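Local coordinates for putative acyl-[acyl-carrier-protein]--UDP-N-acetylglucosamine O-acyltransferase (Bacteroides fragilis, PDB 4R36) that probably transfers an acyl chain from acyl carrier protein to UDP-N-acetylglucosamine, working as a trimer of left-handed beta helices, at residues R69-G83 with A98-I112. Numbering follows the deposited sequence.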
loop_
_atom_site.group_PDB
_atom_site.type_symbol
_atom_site.label_atom_id
_atom_site.label_comp_id
_atom_site.label_asym_id
_atom_site.label_seq_id
_atom_site.Cartn_x
_atom_site.Cartn_y
_atom_site.Cartn_z
ATOM N N ARG A 69 8.327 2.070 -23.279
ATOM C CA ARG A 69 8.062 1.296 -24.452
ATOM C C ARG A 69 6.839 0.466 -24.185
ATOM O O ARG A 69 6.830 -0.397 -23.270
ATOM C CB ARG A 69 9.226 0.385 -24.746
ATOM C CG ARG A 69 10.594 1.050 -24.845
ATOM C CD ARG A 69 10.756 1.823 -26.149
ATOM N NE ARG A 69 12.061 2.449 -26.231
ATOM C CZ ARG A 69 12.359 3.700 -25.906
ATOM N NH1 ARG A 69 11.460 4.524 -25.408
ATOM N NH2 ARG A 69 13.607 4.134 -26.076
ATOM N N ILE A 70 5.793 0.737 -24.946
ATOM C CA ILE A 70 4.527 0.136 -24.787
ATOM C C ILE A 70 4.121 -0.567 -26.063
ATOM O O ILE A 70 4.141 0.021 -27.170
ATOM C CB ILE A 70 3.499 1.200 -24.339
ATOM C CG1 ILE A 70 3.875 1.699 -22.910
ATOM C CG2 ILE A 70 2.078 0.676 -24.394
ATOM C CD1 ILE A 70 3.246 3.019 -22.570
ATOM N N GLY A 71 3.699 -1.814 -25.906
ATOM C CA GLY A 71 3.230 -2.632 -27.032
ATOM C C GLY A 71 1.856 -2.321 -27.529
ATOM O O GLY A 71 1.449 -1.155 -27.595
ATOM N N ASN A 72 1.123 -3.370 -27.860
ATOM C CA ASN A 72 -0.247 -3.187 -28.415
ATOM C C ASN A 72 -1.370 -3.671 -27.524
ATOM O O ASN A 72 -1.217 -4.652 -26.796
ATOM C CB ASN A 72 -0.390 -3.992 -29.716
ATOM C CG ASN A 72 0.711 -3.658 -30.712
ATOM O OD1 ASN A 72 1.063 -2.514 -30.943
ATOM N ND2 ASN A 72 1.261 -4.679 -31.282
ATOM N N GLY A 73 -2.517 -3.026 -27.604
ATOM C CA GLY A 73 -3.703 -3.564 -26.976
ATOM C C GLY A 73 -3.801 -3.372 -25.433
ATOM O O GLY A 73 -4.590 -4.012 -24.777
ATOM N N ASN A 74 -2.975 -2.513 -24.873
ATOM C CA ASN A 74 -2.975 -2.315 -23.418
ATOM C C ASN A 74 -4.013 -1.305 -22.984
ATOM O O ASN A 74 -4.444 -0.436 -23.776
ATOM C CB ASN A 74 -1.630 -1.768 -23.034
ATOM C CG ASN A 74 -0.506 -2.718 -23.375
ATOM O OD1 ASN A 74 -0.294 -3.755 -22.695
ATOM N ND2 ASN A 74 0.218 -2.410 -24.450
ATOM N N THR A 75 -4.415 -1.362 -21.711
ATOM C CA THR A 75 -5.146 -0.242 -21.097
ATOM C C THR A 75 -4.407 0.241 -19.879
ATOM O O THR A 75 -4.016 -0.587 -19.015
ATOM C CB THR A 75 -6.564 -0.684 -20.651
ATOM O OG1 THR A 75 -7.240 -1.365 -21.722
ATOM C CG2 THR A 75 -7.412 0.439 -20.196
ATOM N N ILE A 76 -4.167 1.537 -19.838
ATOM C CA ILE A 76 -3.379 2.175 -18.769
ATOM C C ILE A 76 -4.346 3.088 -18.082
ATOM O O ILE A 76 -4.883 4.066 -18.667
ATOM C CB ILE A 76 -2.111 2.837 -19.356
ATOM C CG1 ILE A 76 -1.248 1.724 -19.982
ATOM C CG2 ILE A 76 -1.347 3.611 -18.316
ATOM C CD1 ILE A 76 -0.082 2.296 -20.716
ATOM N N PHE A 77 -4.585 2.798 -16.786
ATOM C CA PHE A 77 -5.581 3.465 -16.029
ATOM C C PHE A 77 -5.119 4.750 -15.444
ATOM O O PHE A 77 -3.909 5.023 -15.353
ATOM C CB PHE A 77 -6.125 2.494 -14.935
ATOM C CG PHE A 77 -7.056 1.473 -15.472
ATOM C CD1 PHE A 77 -6.598 0.441 -16.319
ATOM C CD2 PHE A 77 -8.391 1.509 -15.158
ATOM C CE1 PHE A 77 -7.470 -0.498 -16.811
ATOM C CE2 PHE A 77 -9.252 0.526 -15.640
ATOM C CZ PHE A 77 -8.787 -0.463 -16.470
ATOM N N PRO A 78 -6.064 5.557 -14.925
ATOM C CA PRO A 78 -5.664 6.869 -14.355
ATOM C C PRO A 78 -4.607 6.843 -13.277
ATOM O O PRO A 78 -4.684 5.982 -12.353
ATOM C CB PRO A 78 -6.965 7.426 -13.763
ATOM C CG PRO A 78 -7.994 6.784 -14.636
ATOM C CD PRO A 78 -7.503 5.358 -14.807
ATOM N N GLY A 79 -3.635 7.748 -13.369
ATOM C CA GLY A 79 -2.630 7.891 -12.309
ATOM C C GLY A 79 -1.477 6.883 -12.397
ATOM O O GLY A 79 -0.521 7.052 -11.680
ATOM N N ALA A 80 -1.507 5.919 -13.329
ATOM C CA ALA A 80 -0.331 5.095 -13.569
ATOM C C ALA A 80 0.860 5.928 -14.033
ATOM O O ALA A 80 0.701 6.974 -14.697
ATOM C CB ALA A 80 -0.640 4.031 -14.577
ATOM N N VAL A 81 2.048 5.523 -13.606
ATOM C CA VAL A 81 3.231 6.216 -13.972
ATOM C C VAL A 81 4.208 5.180 -14.528
ATOM O O VAL A 81 4.807 4.395 -13.747
ATOM C CB VAL A 81 3.843 6.973 -12.777
ATOM C CG1 VAL A 81 5.064 7.773 -13.225
ATOM C CG2 VAL A 81 2.801 7.893 -12.092
ATOM N N ILE A 82 4.466 5.254 -15.819
ATOM C CA ILE A 82 5.421 4.378 -16.478
ATOM C C ILE A 82 6.666 5.141 -16.885
ATOM O O ILE A 82 6.582 6.231 -17.474
ATOM C CB ILE A 82 4.750 3.706 -17.689
ATOM C CG1 ILE A 82 3.508 2.895 -17.235
ATOM C CG2 ILE A 82 5.717 2.778 -18.411
ATOM C CD1 ILE A 82 2.736 2.271 -18.361
ATOM N N GLY A 83 7.836 4.609 -16.491
ATOM C CA GLY A 83 9.113 5.081 -16.924
ATOM C C GLY A 83 9.853 6.043 -16.050
ATOM O O GLY A 83 10.928 6.511 -16.436
ATOM N N ALA A 98 11.591 1.370 -19.591
ATOM C CA ALA A 98 10.482 0.687 -18.864
ATOM C C ALA A 98 9.574 0.232 -19.941
ATOM O O ALA A 98 9.138 1.053 -20.787
ATOM C CB ALA A 98 9.771 1.631 -17.918
ATOM N N GLU A 99 9.273 -1.065 -19.967
ATOM C CA GLU A 99 8.597 -1.652 -21.089
ATOM C C GLU A 99 7.452 -2.521 -20.683
ATOM O O GLU A 99 7.565 -3.300 -19.744
ATOM C CB GLU A 99 9.559 -2.548 -21.903
ATOM C CG GLU A 99 10.903 -1.885 -22.171
ATOM C CD GLU A 99 11.865 -2.662 -23.091
ATOM O OE1 GLU A 99 11.525 -3.699 -23.676
ATOM O OE2 GLU A 99 13.029 -2.252 -23.185
ATOM N N ILE A 100 6.358 -2.414 -21.406
ATOM C CA ILE A 100 5.286 -3.408 -21.318
ATOM C C ILE A 100 4.987 -3.908 -22.707
ATOM O O ILE A 100 5.184 -3.184 -23.690
ATOM C CB ILE A 100 3.992 -2.867 -20.619
ATOM C CG1 ILE A 100 3.135 -2.029 -21.559
ATOM C CG2 ILE A 100 4.341 -2.109 -19.350
ATOM C CD1 ILE A 100 1.891 -1.486 -20.932
ATOM N N GLY A 101 4.507 -5.151 -22.771
ATOM C CA GLY A 101 4.155 -5.846 -24.033
ATOM C C GLY A 101 2.757 -5.531 -24.502
ATOM O O GLY A 101 2.403 -4.358 -24.667
ATOM N N ASP A 102 1.990 -6.579 -24.728
ATOM C CA ASP A 102 0.651 -6.485 -25.293
ATOM C C ASP A 102 -0.417 -6.927 -24.369
ATOM O O ASP A 102 -0.219 -7.886 -23.545
ATOM C CB ASP A 102 0.525 -7.386 -26.542
ATOM C CG ASP A 102 1.585 -7.087 -27.605
ATOM O OD1 ASP A 102 2.049 -5.960 -27.744
ATOM O OD2 ASP A 102 1.943 -8.050 -28.291
ATOM N N ASN A 103 -1.578 -6.291 -24.522
ATOM C CA ASN A 103 -2.767 -6.739 -23.892
ATOM C C ASN A 103 -2.677 -6.743 -22.352
ATOM O O ASN A 103 -3.328 -7.551 -21.701
ATOM C CB ASN A 103 -3.162 -8.148 -24.378
ATOM C CG ASN A 103 -3.187 -8.261 -25.890
ATOM O OD1 ASN A 103 -2.622 -9.187 -26.473
ATOM N ND2 ASN A 103 -3.793 -7.310 -26.516
ATOM N N ASN A 104 -1.993 -5.775 -21.758
ATOM C CA ASN A 104 -1.915 -5.722 -20.300
ATOM C C ASN A 104 -2.948 -4.764 -19.788
ATOM O O ASN A 104 -3.300 -3.784 -20.479
ATOM C CB ASN A 104 -0.545 -5.203 -19.890
ATOM C CG ASN A 104 0.575 -6.170 -20.245
ATOM O OD1 ASN A 104 0.695 -7.229 -19.646
ATOM N ND2 ASN A 104 1.382 -5.833 -21.292
ATOM N N LEU A 105 -3.314 -4.974 -18.532
ATOM C CA LEU A 105 -4.170 -4.096 -17.800
ATOM C C LEU A 105 -3.340 -3.499 -16.688
ATOM O O LEU A 105 -2.964 -4.214 -15.771
ATOM C CB LEU A 105 -5.360 -4.868 -17.245
ATOM C CG LEU A 105 -6.227 -5.568 -18.330
ATOM C CD1 LEU A 105 -7.223 -6.528 -17.713
ATOM C CD2 LEU A 105 -6.923 -4.517 -19.175
ATOM N N ILE A 106 -2.976 -2.224 -16.819
ATOM C CA ILE A 106 -2.124 -1.506 -15.922
ATOM C C ILE A 106 -3.026 -0.526 -15.118
ATOM O O ILE A 106 -3.448 0.531 -15.588
ATOM C CB ILE A 106 -1.035 -0.700 -16.685
ATOM C CG1 ILE A 106 -0.278 -1.611 -17.687
ATOM C CG2 ILE A 106 -0.115 0.001 -15.728
ATOM C CD1 ILE A 106 0.453 -2.768 -17.102
ATOM N N ARG A 107 -3.327 -0.916 -13.874
ATOM C CA ARG A 107 -4.378 -0.242 -13.108
ATOM C C ARG A 107 -3.869 1.039 -12.476
ATOM O O ARG A 107 -2.706 1.434 -12.596
ATOM C CB ARG A 107 -4.956 -1.241 -12.060
ATOM C CG ARG A 107 -5.685 -2.471 -12.659
ATOM C CD ARG A 107 -6.837 -2.128 -13.602
ATOM N NE ARG A 107 -7.819 -1.262 -12.956
ATOM C CZ ARG A 107 -9.139 -1.468 -12.933
ATOM N NH1 ARG A 107 -9.712 -2.473 -13.619
ATOM N NH2 ARG A 107 -9.907 -0.613 -12.276
ATOM N N GLU A 108 -4.797 1.701 -11.816
ATOM C CA GLU A 108 -4.576 2.964 -11.178
ATOM C C GLU A 108 -3.348 3.029 -10.308
ATOM O O GLU A 108 -3.101 2.127 -9.479
ATOM C CB GLU A 108 -5.766 3.352 -10.299
ATOM C CG GLU A 108 -7.117 3.430 -10.977
ATOM C CD GLU A 108 -7.945 2.140 -10.929
ATOM O OE1 GLU A 108 -7.369 1.030 -11.162
ATOM O OE2 GLU A 108 -9.169 2.210 -10.721
ATOM N N ASN A 109 -2.576 4.086 -10.505
ATOM C CA ASN A 109 -1.371 4.348 -9.733
ATOM C C ASN A 109 -0.311 3.259 -9.733
ATOM O O ASN A 109 0.543 3.277 -8.869
ATOM C CB ASN A 109 -1.755 4.690 -8.298
ATOM C CG ASN A 109 -2.523 5.974 -8.224
ATOM O OD1 ASN A 109 -2.030 7.003 -8.730
ATOM N ND2 ASN A 109 -3.761 5.945 -7.659
ATOM N N VAL A 110 -0.348 2.354 -10.699
ATOM C CA VAL A 110 0.739 1.425 -10.895
ATOM C C VAL A 110 2.002 2.187 -11.299
ATOM O O VAL A 110 1.936 3.150 -12.072
ATOM C CB VAL A 110 0.400 0.369 -11.919
ATOM C CG1 VAL A 110 1.645 -0.338 -12.400
ATOM C CG2 VAL A 110 -0.652 -0.619 -11.369
ATOM N N THR A 111 3.142 1.812 -10.737
ATOM C CA THR A 111 4.394 2.423 -11.076
ATOM C C THR A 111 5.310 1.355 -11.705
ATOM O O THR A 111 5.522 0.276 -11.132
ATOM C CB THR A 111 5.087 3.096 -9.855
ATOM O OG1 THR A 111 5.188 2.180 -8.738
ATOM C CG2 THR A 111 4.333 4.334 -9.418
ATOM N N ILE A 112 5.855 1.670 -12.888
ATOM C CA ILE A 112 6.854 0.846 -13.502
ATOM C C ILE A 112 8.077 1.718 -13.802
ATOM O O ILE A 112 8.092 2.469 -14.773
ATOM C CB ILE A 112 6.336 0.131 -14.764
ATOM C CG1 ILE A 112 5.010 -0.590 -14.510
ATOM C CG2 ILE A 112 7.373 -0.816 -15.340
ATOM C CD1 ILE A 112 4.349 -1.189 -15.730
HETATM O O HOH W 1 0.528 -7.449 -30.916
HETATM O O HOH W 2 -5.930 -6.100 -26.113
#
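The guanidinium of Arg107 lies flat over one face of the Phe77 ring, planes 6° apart, with Arg107 CZ 3.4 Å from Phe77 CE2. Arg107 CD sits over the same face as a CH-pi partner. Ile106 O comes to the ring edge, near its plane. The arginine chain bends at chi2 and chi3, which folds the guanidinium back over the ring. Glu108 lies at the guanidinium edge, in its plane. Its OE1 takes Arg107 NE at 2.9 Å in a salt bridge and also accepts from NH2, which fixes the rotation of the stacked group. Arg107 NH2 also donates a hydrogen bond to Ile85 O of the second subunit.

At another corner, the amides of Asn74 and Asn104 are nearly coplanar, 5° apart. Asn74 OD1 accepts from Asn104 N (2.8 Å) and Asn104 ND2 (3.0 Å). Gly101 O lies in the amide plane of Asn74, whose ND2 donates to it (2.9 Å). Asn104 continues the asparagine ladder to the next coil, through Asn128 N and Gly125 O. Asp102 OD1 takes Asn72 N at 2.8 Å.

Inside, Ile70 lies alongside Ile100 and Ile76 alongside Ile106, each pair pointing the same way. Asn109 OD1 meets a calcium ion together with Asn109 of both neighbouring subunits. Three short parallel strand pairings, one on each face of the prism, join successive coils of the left-handed beta helix built from hexapeptide repeats.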